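Local coordinates for extracellular solute-binding protein family 5 (Brucella melitensis, PDB 4ONY) that probably binds peptides or related solutes in the periplasm and hands them to an ABC transporter for uptake into the cell, at residues A[47-52]-A[252-257]; A[53-58]-A[219-224]; A[434-439]-A[482-487]. All coordinates share one frame; numbering follows the deposited sequence. Where two conformers were deposited one is given.

Contact 1: residues A[47-52]-A[252-257]; sequences LTVGVV and ISIEYY. With P4G (1-ethoxy-2-(2-ethoxyethoxy)ethane), chain D.
V49 and V51 of strand 47-52 pair with I254 and Y256 of strand 252-257, the two strands running parallel in unbroken register with their short axes 34° apart. Five backbone hydrogen bonds link them. V49 N donates to S253 O and V51 N to E255 O, while L47 O, V49 O and V51 O receive S253 N, E255 N and Y257 N; the bond from E255 N to V49 O (2.9 Å) is nearly straight at 172°. Each of the five carbonyls also accepts a CA-H...O contact, as from I254 CA to V49 O at 3.4 Å. L47 O has a further donor in a water, which it holds at 3.2 Å and which also bonds S253 OG (2.6 Å) and T48 OG1. E255 OE2 is satisfied by a salt bridge to R226; Y257 OH hydrogen-bonds S266. Y256 OH is taken up by R71 N.

On the L47 face of the sheet V51 CG2 lies over one face of the Y256 ring, 3.6 Å from its centroid. That methyl stands between the backbone N and carbonyl carbon of V51 (chi1 -58° puts CG1 anti to the carbonyl carbon), and the two side chains point the same way. On the T48 face, P4G C3 covers a face of the Y257 ring, 3.5 Å from CE2, whereas V51 O meets the ring edge in plane.

Strand 46-52 is an edge strand of a four-stranded mixed sheet; strand 251-257 continues it to strand 226-231 through backbone bonds of I252, I254 and Y256, and helix 260-268 packs against V52 and Y257.

Contact 2: residues A[53-58]-A[219-224]; sequences GTFDSL and ASVQPG
F55 drives its ring against the end of strand 216-222, and the close packing of the contact gathers around that ring. V221 CG1 meets it at the edge and in its plane, 3.6 Å from F55 CE2. P223 CA comes over one face, 4.2 Å from the ring centroid, a CH-pi contact, and the backbone N of G224 lies over the same ring. Next to the ring the same G224 N makes the one direct hydrogen bond between the segments, donating to F55 O over 3.0 Å but bent to 130° at the hydrogen. Beside this, L58 CD1 and V221 CG2 meet tip to tip at 4.1 Å. Y256 also packs against F55, their ring planes at about 45°, and A70 touches both F55 and L58.

Toward T54 and D56 the contact thins out and faces solvent. T54 OG1 reaches G224 CA at 3.3 Å, and a water gives protons to both G53 O (2.7 Å) and G224 O. D56 is exposed and meets P223 only distantly; its carboxylate is held by T68.

G224 has a positive phi of 79°, a conformation favoured by glycine, and belongs to the short turn that leads from strand 216-222 into strand 226-231. The arrangement is a beta hairpin whose connection is clasped by the loop after strand 46-52. Q222, at the mouth of this turn, bonds R226, and both residues belong to the P4G pocket.

Contact 3: residues A[434-439]-A[482-487]; sequences FAFEIM and YDMILG
D483 replaces a backbone carbonyl at the start of the strand pair: E437 N donates to its side-chain oxygen OD2 (2.9 Å, 161° at the hydrogen), which uses the anti lone pair. The other oxygen, OD1, forms a salt bridge with R319. E437 OE1 has its own counter-charge in R476, which would be expected to ease the proximity of the two acids.

Beyond this point the strands pair in parallel at I438 and M484. M439 N donates to M484 O at 2.9 Å, and I438 CA adds a CA-H...O contact to the same oxygen; the bond from M484 N to E437 O is weak. On either side of this bridge a water links the segments. One bonds E437 O, E437 OE1 and D483 N; the other spans M439 O, at 2.7 Å, and L486 N, a backbone pair too far apart to bond directly.

On one face M484 lies side by side with I438, its SD 3.8 Å from I438 CG1. The sulfur also makes an oblique Met-aromatic contact with F436, 5.1 Å from the ring centroid. On the other face the M439 chain bends at chi3 (65°), bringing CE to 3.8 Å from I485 CG2; M439 and Y482 cross at about a right angle.

F313 and F315 pack on M484, while Y473 of helix 470-478 covers M439 and I485. Neighbouring parallel strands 462-467, 435-440 and 484-489 with helices between them are the alpha/beta arrangement of a lobe in periplasmic solute-binding proteins.

Overall arrangement
From the N terminus, strand 46-52 supplies the first half of contact 1 and the chain runs straight on into 53-58, which opens contact 2. Contact 2 closes at 219-224, and contact 1 only afterwards at 252-257, so the second loop is nested inside the first. The two adjoin, their centres 11 Å apart: a probable hydrogen bond joins Y257 O and G53 N, and both reach the four-stranded mixed sheet, contact 1 joining its edge strand and contact 2 the hairpin at its other side. Contact 3 follows in series, closing a shorter loop within the six-stranded mixed sheet, with nearest atoms about 20 Å from contact 1 and about 23 Å from contact 2.

Contact 1: residues A[47-52]-A[252-257]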
ATOM      1  N   LEU A  47      -6.194 -24.748  -1.282  1.00 17.32           N
ATOM      2  CA  LEU A  47      -6.835 -23.462  -1.055  1.00 16.90           C
ATOM      3  C   LEU A  47      -7.355 -22.979  -2.405  1.00 16.89           C
ATOM      4  O   LEU A  47      -6.645 -23.090  -3.398  1.00 17.49           O
ATOM      5  CB  LEU A  47      -5.832 -22.468  -0.515  1.00 15.96           C
ATOM      6  CG  LEU A  47      -6.335 -21.029  -0.317  1.00 15.81           C
ATOM      7  CD1 LEU A  47      -7.267 -20.986   0.872  1.00 15.89           C
ATOM      8  CD2 LEU A  47      -5.186 -20.040  -0.140  1.00 15.09           C
ATOM      9  N   THR A  48      -8.597 -22.533  -2.449  1.00 16.84           N
ATOM     10  CA  THR A  48      -9.203 -21.974  -3.646  1.00 17.67           C
ATOM     11  C   THR A  48      -9.708 -20.580  -3.312  1.00 17.24           C
ATOM     12  O   THR A  48     -10.449 -20.396  -2.332  1.00 16.87           O
ATOM     13  CB  THR A  48     -10.349 -22.881  -4.170  1.00 18.73           C
ATOM     14  OG1 THR A  48      -9.833 -24.196  -4.406  1.00 19.84           O
ATOM     15  CG2 THR A  48     -10.915 -22.354  -5.484  1.00 19.00           C
ATOM     16  N   VAL A  49      -9.229 -19.580  -4.047  1.00 17.18           N
ATOM     17  CA  VAL A  49      -9.621 -18.199  -3.776  1.00 17.37           C
ATOM     18  C   VAL A  49     -10.123 -17.584  -5.048  1.00 17.01           C
ATOM     19  O   VAL A  49      -9.753 -18.051  -6.125  1.00 17.02           O
ATOM     20  CB  VAL A  49      -8.454 -17.358  -3.241  1.00 18.41           C
ATOM     21  CG1 VAL A  49      -7.870 -18.005  -1.996  1.00 19.19           C
ATOM     22  CG2 VAL A  49      -7.338 -17.226  -4.284  1.00 19.76           C
ATOM     23  N   GLY A  50     -10.927 -16.530  -4.915  1.00 16.56           N
ATOM     24  CA  GLY A  50     -11.489 -15.812  -6.052  1.00 16.75           C
ATOM     25  C   GLY A  50     -10.918 -14.409  -6.179  1.00 16.65           C
ATOM     26  O   GLY A  50     -10.544 -13.798  -5.183  1.00 16.55           O
ATOM     27  N   VAL A  51     -10.825 -13.912  -7.404  1.00 16.94           N
ATOM     28  CA  VAL A  51     -10.490 -12.498  -7.683  1.00 17.22           C
ATOM     29  C   VAL A  51     -11.420 -11.993  -8.778  1.00 17.40           C
ATOM     30  O   VAL A  51     -11.891 -12.789  -9.602  1.00 17.14           O
ATOM     31  CB  VAL A  51      -9.019 -12.264  -8.154  1.00 18.41           C
ATOM     32  CG1 VAL A  51      -8.032 -12.776  -7.126  1.00 19.40           C
ATOM     33  CG2 VAL A  51      -8.721 -12.969  -9.472  1.00 19.05           C
ATOM     34  N   VAL A  52     -11.696 -10.681  -8.761  1.00 16.68           N
ATOM     35  CA  VAL A  52     -12.488 -10.050  -9.795  1.00 17.41           C
ATOM     36  C   VAL A  52     -11.548  -9.627 -10.889  1.00 17.48           C
ATOM     37  O   VAL A  52     -10.619  -8.920 -10.625  1.00 16.82           O
ATOM     38  CB  VAL A  52     -13.241  -8.831  -9.279  1.00 17.80           C
ATOM     39  CG1 VAL A  52     -14.059  -8.147 -10.394  1.00 18.21           C
ATOM     40  CG2 VAL A  52     -14.155  -9.262  -8.137  1.00 18.45           C
ATOM     41  N   ILE A 252      -2.965 -24.539  -4.831  1.00 17.35           N
ATOM     42  CA  ILE A 252      -3.657 -23.240  -4.708  1.00 16.98           C
ATOM     43  C   ILE A 252      -4.262 -22.903  -6.057  1.00 16.57           C
ATOM     44  O   ILE A 252      -3.539 -22.851  -7.049  1.00 15.55           O
ATOM     45  CB  ILE A 252      -2.717 -22.094  -4.293  1.00 17.21           C
ATOM     46  CG1 ILE A 252      -2.108 -22.394  -2.922  1.00 18.22           C
ATOM     47  CG2 ILE A 252      -3.488 -20.757  -4.291  1.00 17.41           C
ATOM     48  CD1 ILE A 252      -0.987 -21.472  -2.462  1.00 18.18           C
ATOM     49  N   SER A 253      -5.590 -22.732  -6.093  1.00 16.56           N
ATOM     50  CA  SER A 253      -6.310 -22.343  -7.319  1.00 16.87           C
ATOM     51  C   SER A 253      -6.834 -20.944  -7.133  1.00 16.53           C
ATOM     52  O   SER A 253      -7.426 -20.610  -6.101  1.00 16.28           O
ATOM     53  CB  SER A 253      -7.453 -23.319  -7.647  1.00 17.72           C
ATOM     54  OG  SER A 253      -7.024 -24.685  -7.619  1.00 18.22           O
ATOM     55  N   ILE A 254      -6.555 -20.109  -8.116  1.00 16.62           N
ATOM     56  CA  ILE A 254      -7.079 -18.755  -8.184  1.00 16.36           C
ATOM     57  C   ILE A 254      -8.102 -18.698  -9.329  1.00 16.78           C
ATOM     58  O   ILE A 254      -7.747 -18.848 -10.519  1.00 16.10           O
ATOM     59  CB  ILE A 254      -5.933 -17.747  -8.412  1.00 16.69           C
ATOM     60  CG1 ILE A 254      -4.840 -17.996  -7.367  1.00 17.15           C
ATOM     61  CG2 ILE A 254      -6.447 -16.308  -8.365  1.00 16.01           C
ATOM     62  CD1 ILE A 254      -3.652 -17.035  -7.451  1.00 18.07           C
ATOM     63  N   GLU A 255      -9.365 -18.502  -8.949  1.00 17.08           N
ATOM     64  CA  GLU A 255     -10.492 -18.400  -9.876  1.00 17.70           C
ATOM     65  C   GLU A 255     -10.893 -16.972 -10.121  1.00 17.14           C
ATOM     66  O   GLU A 255     -10.803 -16.111  -9.217  1.00 16.61           O
ATOM     67  CB  GLU A 255     -11.666 -19.180  -9.339  1.00 18.73           C
ATOM     68  CG  GLU A 255     -11.346 -20.647  -9.304  1.00 20.10           C
ATOM     69  CD  GLU A 255     -12.527 -21.524  -9.060  1.00 22.01           C
ATOM     70  OE1 GLU A 255     -13.619 -21.035  -8.679  1.00 23.28           O
ATOM     71  OE2 GLU A 255     -12.346 -22.740  -9.250  1.00 22.96           O
ATOM     72  N   TYR A 256     -11.317 -16.703 -11.349  1.00 16.53           N
ATOM     73  CA  TYR A 256     -11.607 -15.373 -11.777  1.00 16.43           C
ATOM     74  C   TYR A 256     -13.116 -15.196 -11.962  1.00 17.05           C
ATOM     75  O   TYR A 256     -13.761 -16.051 -12.546  1.00 16.70           O
ATOM     76  CB  TYR A 256     -10.828 -15.084 -13.070  1.00 16.82           C
ATOM     77  CG  TYR A 256      -9.347 -14.776 -12.843  1.00 16.67           C
ATOM     78  CD1 TYR A 256      -8.436 -15.790 -12.576  1.00 17.45           C
ATOM     79  CD2 TYR A 256      -8.872 -13.488 -12.849  1.00 16.75           C
ATOM     80  CE1 TYR A 256      -7.088 -15.510 -12.385  1.00 17.31           C
ATOM     81  CE2 TYR A 256      -7.550 -13.207 -12.666  1.00 16.51           C
ATOM     82  CZ  TYR A 256      -6.655 -14.226 -12.434  1.00 16.87           C
ATOM     83  OH  TYR A 256      -5.321 -13.958 -12.247  1.00 16.49           O
ATOM     84  N   TYR A 257     -13.656 -14.095 -11.428  1.00 16.49           N
ATOM     85  CA  TYR A 257     -15.081 -13.807 -11.437  1.00 16.99           C
ATOM     86  C   TYR A 257     -15.339 -12.434 -12.077  1.00 17.29           C
ATOM     87  O   TYR A 257     -14.481 -11.565 -12.042  1.00 16.86           O
ATOM     88  CB  TYR A 257     -15.650 -13.832 -10.008  1.00 17.14           C
ATOM     89  CG  TYR A 257     -15.645 -15.210  -9.438  1.00 17.13           C
ATOM     90  CD1 TYR A 257     -14.474 -15.747  -8.891  1.00 16.69           C
ATOM     91  CD2 TYR A 257     -16.761 -16.033  -9.554  1.00 17.26           C
ATOM     92  CE1 TYR A 257     -14.447 -17.061  -8.434  1.00 16.61           C
ATOM     93  CE2 TYR A 257     -16.742 -17.340  -9.098  1.00 17.49           C
ATOM     94  CZ  TYR A 257     -15.565 -17.860  -8.554  1.00 17.27           C
ATOM     95  OH  TYR A 257     -15.578 -19.203  -8.108  1.00 17.17           O
TER
HETATM   96  C8  P4G D 602     -14.502 -25.851 -14.653  1.00 45.81           C
HETATM   97  C7  P4G D 602     -14.039 -24.816 -15.680  1.00 47.20           C
HETATM   98  O4  P4G D 602     -14.675 -23.498 -15.668  1.00 49.67           O
HETATM   99  C6  P4G D 602     -15.128 -22.861 -14.454  1.00 49.14           C
HETATM  100  C5  P4G D 602     -14.396 -21.533 -14.193  1.00 48.45           C
HETATM  101  O3  P4G D 602     -14.838 -20.966 -12.944  1.00 44.96           O
HETATM  102  C4  P4G D 602     -14.563 -19.594 -12.783  1.00 39.51           C
HETATM  103  C3  P4G D 602     -15.748 -18.976 -12.065  1.00 39.91           C
HETATM  104  O2  P4G D 602     -16.642 -18.344 -12.983  1.00 42.13           O
HETATM  105  C2  P4G D 602     -17.941 -18.069 -12.418  1.00 40.72           C
HETATM  106  C1  P4G D 602     -19.060 -19.019 -12.807  1.00 39.20           C
HETATM  107  O   HOH W   1      -7.134 -25.671  -5.239  1.00 21.71           O

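Contact 2: residues A[53-58]-A[219-224]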
ATOM      1  N   GLY A  53     -11.787 -10.083 -12.117  1.00 17.44           N
ATOM      2  CA  GLY A  53     -10.985  -9.646 -13.247  1.00 17.52           C
ATOM      3  C   GLY A  53     -10.774 -10.781 -14.249  1.00 17.73           C
ATOM      4  O   GLY A  53     -11.628 -11.661 -14.355  1.00 17.80           O
ATOM      5  N   THR A  54      -9.662 -10.728 -14.979  1.00 16.92           N
ATOM      6  CA  THR A  54      -9.321 -11.712 -15.990  1.00 17.52           C
ATOM      7  C   THR A  54      -7.795 -11.792 -16.190  1.00 17.19           C
ATOM      8  O   THR A  54      -7.063 -10.978 -15.650  1.00 17.51           O
ATOM      9  CB  THR A  54     -10.014 -11.387 -17.319  1.00 17.94           C
ATOM     10  OG1 THR A  54      -9.911 -12.495 -18.225  1.00 18.75           O
ATOM     11  CG2 THR A  54      -9.426 -10.107 -17.971  1.00 18.46           C
ATOM     12  N   PHE A  55      -7.341 -12.778 -16.958  1.00 16.97           N
ATOM     13  CA  PHE A  55      -5.963 -12.862 -17.322  1.00 17.17           C
ATOM     14  C   PHE A  55      -5.857 -13.636 -18.596  1.00 17.94           C
ATOM     15  O   PHE A  55      -6.690 -14.463 -18.869  1.00 18.12           O
ATOM     16  CB  PHE A  55      -5.149 -13.557 -16.211  1.00 16.37           C
ATOM     17  CG  PHE A  55      -5.232 -15.042 -16.243  1.00 16.21           C
ATOM     18  CD1 PHE A  55      -6.279 -15.701 -15.638  1.00 16.07           C
ATOM     19  CD2 PHE A  55      -4.276 -15.776 -16.919  1.00 16.14           C
ATOM     20  CE1 PHE A  55      -6.374 -17.071 -15.706  1.00 16.49           C
ATOM     21  CE2 PHE A  55      -4.375 -17.129 -16.998  1.00 16.99           C
ATOM     22  CZ  PHE A  55      -5.414 -17.789 -16.361  1.00 16.90           C
ATOM     23  N   ASP A  56      -4.798 -13.389 -19.351  1.00 19.27           N
ATOM     24  CA  ASP A  56      -4.515 -14.156 -20.545  1.00 21.00           C
ATOM     25  C   ASP A  56      -3.018 -14.363 -20.801  1.00 20.63           C
ATOM     26  O   ASP A  56      -2.646 -14.726 -21.901  1.00 21.43           O
ATOM     27  CB  ASP A  56      -5.133 -13.459 -21.760  1.00 23.18           C
ATOM     28  CG  ASP A  56      -4.597 -12.070 -21.976  1.00 23.99           C
ATOM     29  OD1 ASP A  56      -3.645 -11.601 -21.308  1.00 23.53           O
ATOM     30  OD2 ASP A  56      -5.193 -11.407 -22.850  1.00 32.04           O
ATOM     31  N   SER A  57      -2.161 -14.117 -19.823  1.00 18.95           N
ATOM     32  CA  SER A  57      -0.735 -14.255 -20.045  1.00 18.25           C
ATOM     33  C   SER A  57      -0.003 -14.501 -18.736  1.00 17.42           C
ATOM     34  O   SER A  57      -0.549 -14.230 -17.666  1.00 17.37           O
ATOM     35  CB  SER A  57      -0.141 -13.026 -20.761  1.00 18.29           C
ATOM     36  OG  SER A  57       1.224 -13.246 -21.153  1.00 17.64           O
ATOM     37  N   LEU A  58       1.227 -15.015 -18.830  1.00 16.34           N
ATOM     38  CA  LEU A  58       1.968 -15.479 -17.679  1.00 16.16           C
ATOM     39  C   LEU A  58       3.379 -14.895 -17.529  1.00 16.21           C
ATOM     40  O   LEU A  58       4.253 -15.545 -16.926  1.00 16.88           O
ATOM     41  CB  LEU A  58       2.083 -17.001 -17.687  1.00 16.04           C
ATOM     42  CG  LEU A  58       0.795 -17.797 -17.788  1.00 16.43           C
ATOM     43  CD1 LEU A  58       1.101 -19.299 -17.945  1.00 16.97           C
ATOM     44  CD2 LEU A  58      -0.100 -17.549 -16.608  1.00 15.75           C
ATOM     45  N   ALA A 219       0.339 -25.656 -12.798  1.00 19.71           N
ATOM     46  CA  ALA A 219      -0.149 -26.964 -13.214  1.00 20.62           C
ATOM     47  C   ALA A 219      -1.198 -26.873 -14.322  1.00 21.77           C
ATOM     48  O   ALA A 219      -1.281 -27.751 -15.157  1.00 22.55           O
ATOM     49  CB  ALA A 219      -0.748 -27.672 -12.025  1.00 21.34           C
ATOM     50  N   SER A 220      -2.019 -25.836 -14.322  1.00 21.33           N
ATOM     51  CA  SER A 220      -2.973 -25.647 -15.418  1.00 22.01           C
ATOM     52  C   SER A 220      -3.452 -24.225 -15.487  1.00 22.07           C
ATOM     53  O   SER A 220      -3.488 -23.478 -14.485  1.00 21.32           O
ATOM     54  CB  SER A 220      -4.201 -26.562 -15.331  1.00 22.52           C
ATOM     55  OG  SER A 220      -4.983 -26.214 -14.237  1.00 22.09           O
ATOM     56  N   VAL A 221      -3.875 -23.894 -16.687  1.00 23.20           N
ATOM     57  CA  VAL A 221      -4.223 -22.557 -17.040  1.00 24.36           C
ATOM     58  C   VAL A 221      -5.470 -22.561 -17.903  1.00 23.43           C
ATOM     59  O   VAL A 221      -5.489 -23.203 -18.955  1.00 22.47           O
ATOM     60  CB  VAL A 221      -3.061 -21.936 -17.823  1.00 27.20           C
ATOM     61  CG1 VAL A 221      -3.294 -20.472 -17.959  1.00 28.90           C
ATOM     62  CG2 VAL A 221      -1.735 -22.165 -17.100  1.00 29.44           C
ATOM     63  N   GLN A 222      -6.521 -21.887 -17.431  1.00 22.62           N
ATOM     64  CA  GLN A 222      -7.781 -21.696 -18.183  1.00 22.30           C
ATOM     65  C   GLN A 222      -7.974 -20.169 -18.240  1.00 21.15           C
ATOM     66  O   GLN A 222      -8.461 -19.555 -17.291  1.00 19.60           O
ATOM     67  CB  GLN A 222      -8.951 -22.395 -17.490  1.00 23.83           C
ATOM     68  CG  GLN A 222      -8.783 -23.912 -17.432  1.00 25.98           C
ATOM     69  CD  GLN A 222      -9.666 -24.576 -16.386  1.00 26.75           C
ATOM     70  OE1 GLN A 222      -9.346 -24.615 -15.205  1.00 26.26           O
ATOM     71  NE2 GLN A 222     -10.783 -25.118 -16.834  1.00 27.94           N
ATOM     72  N   PRO A 223      -7.513 -19.557 -19.329  1.00 20.03           N
ATOM     73  CA  PRO A 223      -7.458 -18.107 -19.450  1.00 19.49           C
ATOM     74  C   PRO A 223      -8.844 -17.474 -19.240  1.00 19.10           C
ATOM     75  O   PRO A 223      -9.812 -17.972 -19.755  1.00 20.39           O
ATOM     76  CB  PRO A 223      -6.980 -17.865 -20.884  1.00 19.72           C
ATOM     77  CG  PRO A 223      -6.647 -19.183 -21.459  1.00 20.68           C
ATOM     78  CD  PRO A 223      -7.011 -20.276 -20.517  1.00 20.49           C
ATOM     79  N   GLY A 224      -8.907 -16.416 -18.455  1.00 18.51           N
ATOM     80  CA  GLY A 224     -10.130 -15.747 -18.096  1.00 18.13           C
ATOM     81  C   GLY A 224     -10.914 -16.442 -17.008  1.00 18.61           C
ATOM     82  O   GLY A 224     -11.974 -15.954 -16.632  1.00 18.43           O
TER
HETATM   83  O   HOH W   2     -12.699 -13.131 -16.320  1.00 23.21           O

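Contact 3: residues A[434-439]-A[482-487]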
ATOM      1  N   PHE A 434     -20.301  32.165  -1.829  1.00 15.07           N
ATOM      2  CA  PHE A 434     -19.276  31.115  -1.844  1.00 15.00           C
ATOM      3  C   PHE A 434     -19.889  29.839  -2.416  1.00 14.34           C
ATOM      4  O   PHE A 434     -20.900  29.342  -1.910  1.00 14.74           O
ATOM      5  CB  PHE A 434     -18.714  30.860  -0.439  1.00 15.54           C
ATOM      6  CG  PHE A 434     -17.457  30.033  -0.436  1.00 15.85           C
ATOM      7  CD1 PHE A 434     -16.364  30.424  -1.177  1.00 16.48           C
ATOM      8  CD2 PHE A 434     -17.348  28.893   0.312  1.00 16.60           C
ATOM      9  CE1 PHE A 434     -15.168  29.682  -1.190  1.00 16.86           C
ATOM     10  CE2 PHE A 434     -16.174  28.154   0.336  1.00 16.33           C
ATOM     11  CZ  PHE A 434     -15.073  28.529  -0.419  1.00 16.08           C
ATOM     12  N   ALA A 435     -19.264  29.316  -3.452  1.00 13.75           N
ATOM     13  CA  ALA A 435     -19.755  28.168  -4.159  1.00 13.66           C
ATOM     14  C   ALA A 435     -18.594  27.389  -4.774  1.00 13.42           C
ATOM     15  O   ALA A 435     -17.600  27.982  -5.150  1.00 12.88           O
ATOM     16  CB  ALA A 435     -20.691  28.621  -5.245  1.00 14.00           C
ATOM     17  N   PHE A 436     -18.730  26.069  -4.860  1.00 13.18           N
ATOM     18  CA  PHE A 436     -17.742  25.274  -5.512  1.00 13.51           C
ATOM     19  C   PHE A 436     -18.312  23.945  -5.952  1.00 13.68           C
ATOM     20  O   PHE A 436     -19.458  23.605  -5.615  1.00 13.04           O
ATOM     21  CB  PHE A 436     -16.502  25.067  -4.639  1.00 13.59           C
ATOM     22  CG  PHE A 436     -16.723  24.279  -3.379  1.00 13.47           C
ATOM     23  CD1 PHE A 436     -16.486  22.904  -3.357  1.00 13.50           C
ATOM     24  CD2 PHE A 436     -17.014  24.920  -2.179  1.00 13.77           C
ATOM     25  CE1 PHE A 436     -16.612  22.188  -2.188  1.00 13.47           C
ATOM     26  CE2 PHE A 436     -17.115  24.215  -0.996  1.00 13.39           C
ATOM     27  CZ  PHE A 436     -16.931  22.838  -1.007  1.00 13.56           C
ATOM     28  N   GLU A 437     -17.539  23.233  -6.755  1.00 13.47           N
ATOM     29  CA  GLU A 437     -17.949  21.942  -7.301  1.00 14.00           C
ATOM     30  C   GLU A 437     -17.162  20.774  -6.695  1.00 13.95           C
ATOM     31  O   GLU A 437     -15.921  20.819  -6.602  1.00 14.56           O
ATOM     32  CB  GLU A 437     -17.717  21.937  -8.825  1.00 15.03           C
ATOM     33  CG  GLU A 437     -18.045  20.637  -9.537  1.00 15.09           C
ATOM     34  CD  GLU A 437     -17.606  20.689 -10.966  1.00 16.10           C
ATOM     35  OE1 GLU A 437     -16.457  20.375 -11.277  1.00 16.81           O
ATOM     36  OE2 GLU A 437     -18.434  21.011 -11.829  1.00 17.98           O
ATOM     37  N   ILE A 438     -17.853  19.706  -6.345  1.00 13.46           N
ATOM     38  CA  ILE A 438     -17.190  18.433  -6.042  1.00 13.72           C
ATOM     39  C   ILE A 438     -17.352  17.486  -7.244  1.00 14.24           C
ATOM     40  O   ILE A 438     -18.497  17.100  -7.587  1.00 14.93           O
ATOM     41  CB  ILE A 438     -17.751  17.766  -4.784  1.00 13.09           C
ATOM     42  CG1 ILE A 438     -17.635  18.714  -3.575  1.00 12.83           C
ATOM     43  CG2 ILE A 438     -16.988  16.481  -4.495  1.00 13.01           C
ATOM     44  CD1 ILE A 438     -18.269  18.178  -2.306  1.00 13.21           C
ATOM     45  N   MET A 439     -16.240  17.142  -7.895  1.00 14.87           N
ATOM     46  CA  MET A 439     -16.260  16.212  -9.013  1.00 15.83           C
ATOM     47  C   MET A 439     -16.160  14.794  -8.432  1.00 16.48           C
ATOM     48  O   MET A 439     -15.163  14.440  -7.725  1.00 15.85           O
ATOM     49  CB  MET A 439     -15.118  16.471  -9.985  1.00 17.23           C
ATOM     50  CG  MET A 439     -15.149  15.581 -11.241  1.00 18.00           C
ATOM     51  SD  MET A 439     -13.904  15.964 -12.526  1.00 21.98           S
ATOM     52  CE  MET A 439     -12.345  15.571 -11.617  1.00 20.00           C
ATOM     53  N   TYR A 482     -10.492  21.006 -11.358  1.00 14.05           N
ATOM     54  CA  TYR A 482     -11.530  20.738 -10.371  1.00 14.13           C
ATOM     55  C   TYR A 482     -11.339  21.684  -9.155  1.00 13.35           C
ATOM     56  O   TYR A 482     -10.239  22.201  -8.936  1.00 12.88           O
ATOM     57  CB  TYR A 482     -11.501  19.266  -9.900  1.00 14.31           C
ATOM     58  CG  TYR A 482     -10.122  18.833  -9.444  1.00 14.42           C
ATOM     59  CD1 TYR A 482      -9.674  19.099  -8.158  1.00 14.23           C
ATOM     60  CD2 TYR A 482      -9.261  18.170 -10.317  1.00 14.51           C
ATOM     61  CE1 TYR A 482      -8.398  18.728  -7.748  1.00 14.47           C
ATOM     62  CE2 TYR A 482      -7.993  17.804  -9.920  1.00 14.41           C
ATOM     63  CZ  TYR A 482      -7.562  18.089  -8.628  1.00 13.93           C
ATOM     64  OH  TYR A 482      -6.294  17.750  -8.272  1.00 13.69           O
ATOM     65  N   ASP A 483     -12.408  21.878  -8.389  1.00 12.83           N
ATOM     66  CA  ASP A 483     -12.358  22.555  -7.109  1.00 12.54           C
ATOM     67  C   ASP A 483     -12.002  21.530  -6.035  1.00 12.86           C
ATOM     68  O   ASP A 483     -11.038  21.709  -5.283  1.00 12.47           O
ATOM     69  CB  ASP A 483     -13.713  23.205  -6.765  1.00 12.52           C
ATOM     70  CG  ASP A 483     -14.072  24.343  -7.696  1.00 12.77           C
ATOM     71  OD1 ASP A 483     -13.137  24.972  -8.252  1.00 12.27           O
ATOM     72  OD2 ASP A 483     -15.279  24.596  -7.873  1.00 12.60           O
ATOM     73  N   MET A 484     -12.790  20.467  -5.970  1.00 12.86           N
ATOM     74  CA  MET A 484     -12.649  19.438  -4.940  1.00 12.97           C
ATOM     75  C   MET A 484     -12.961  18.077  -5.559  1.00 13.59           C
ATOM     76  O   MET A 484     -13.853  17.988  -6.482  1.00 13.30           O
ATOM     77  CB  MET A 484     -13.615  19.732  -3.787  1.00 13.40           C
ATOM     78  CG  MET A 484     -13.587  18.692  -2.673  1.00 13.88           C
ATOM     79  SD  MET A 484     -14.620  19.086  -1.241  1.00 13.96           S
ATOM     80  CE  MET A 484     -13.647  20.363  -0.456  1.00 14.09           C
ATOM     81  N   ILE A 485     -12.242  17.045  -5.103  1.00 12.94           N
ATOM     82  CA  ILE A 485     -12.490  15.649  -5.467  1.00 13.47           C
ATOM     83  C   ILE A 485     -12.369  14.796  -4.212  1.00 14.14           C
ATOM     84  O   ILE A 485     -11.961  15.298  -3.162  1.00 15.13           O
ATOM     85  CB  ILE A 485     -11.420  15.099  -6.492  1.00 13.53           C
ATOM     86  CG1 ILE A 485      -9.993  15.309  -5.970  1.00 13.17           C
ATOM     87  CG2 ILE A 485     -11.576  15.774  -7.871  1.00 13.87           C
ATOM     88  CD1 ILE A 485      -8.872  14.768  -6.854  1.00 14.05           C
ATOM     89  N   LEU A 486     -12.646  13.500  -4.340  1.00 14.56           N
ATOM     90  CA  LEU A 486     -12.223  12.517  -3.352  0.50 15.10           C
ATOM     91  C   LEU A 486     -10.867  11.955  -3.815  1.00 15.32           C
ATOM     92  O   LEU A 486     -10.683  11.638  -5.005  1.00 15.82           O
ATOM     93  CB  LEU A 486     -13.260  11.396  -3.196  0.50 15.69           C
ATOM     94  CG  LEU A 486     -14.592  11.682  -2.483  0.50 15.90           C
ATOM     95  CD1 LEU A 486     -15.630  12.158  -3.470  0.50 16.43           C
ATOM     96  CD2 LEU A 486     -15.135  10.431  -1.847  0.50 16.28           C
ATOM     97  N   GLY A 487      -9.926  11.835  -2.891  1.00 15.13           N
ATOM     98  CA  GLY A 487      -8.585  11.311  -3.186  1.00 15.92           C
ATOM     99  C   GLY A 487      -8.179  10.212  -2.231  1.00 16.30           C
ATOM    100  O   GLY A 487      -8.586  10.210  -1.075  1.00 16.79           O
TER
HETATM  101  O   HOH W   3     -14.645  20.152  -9.147  1.00 15.91           O
HETATM  102  O   HOH W   4     -13.740  12.379  -6.751  1.00 13.18           O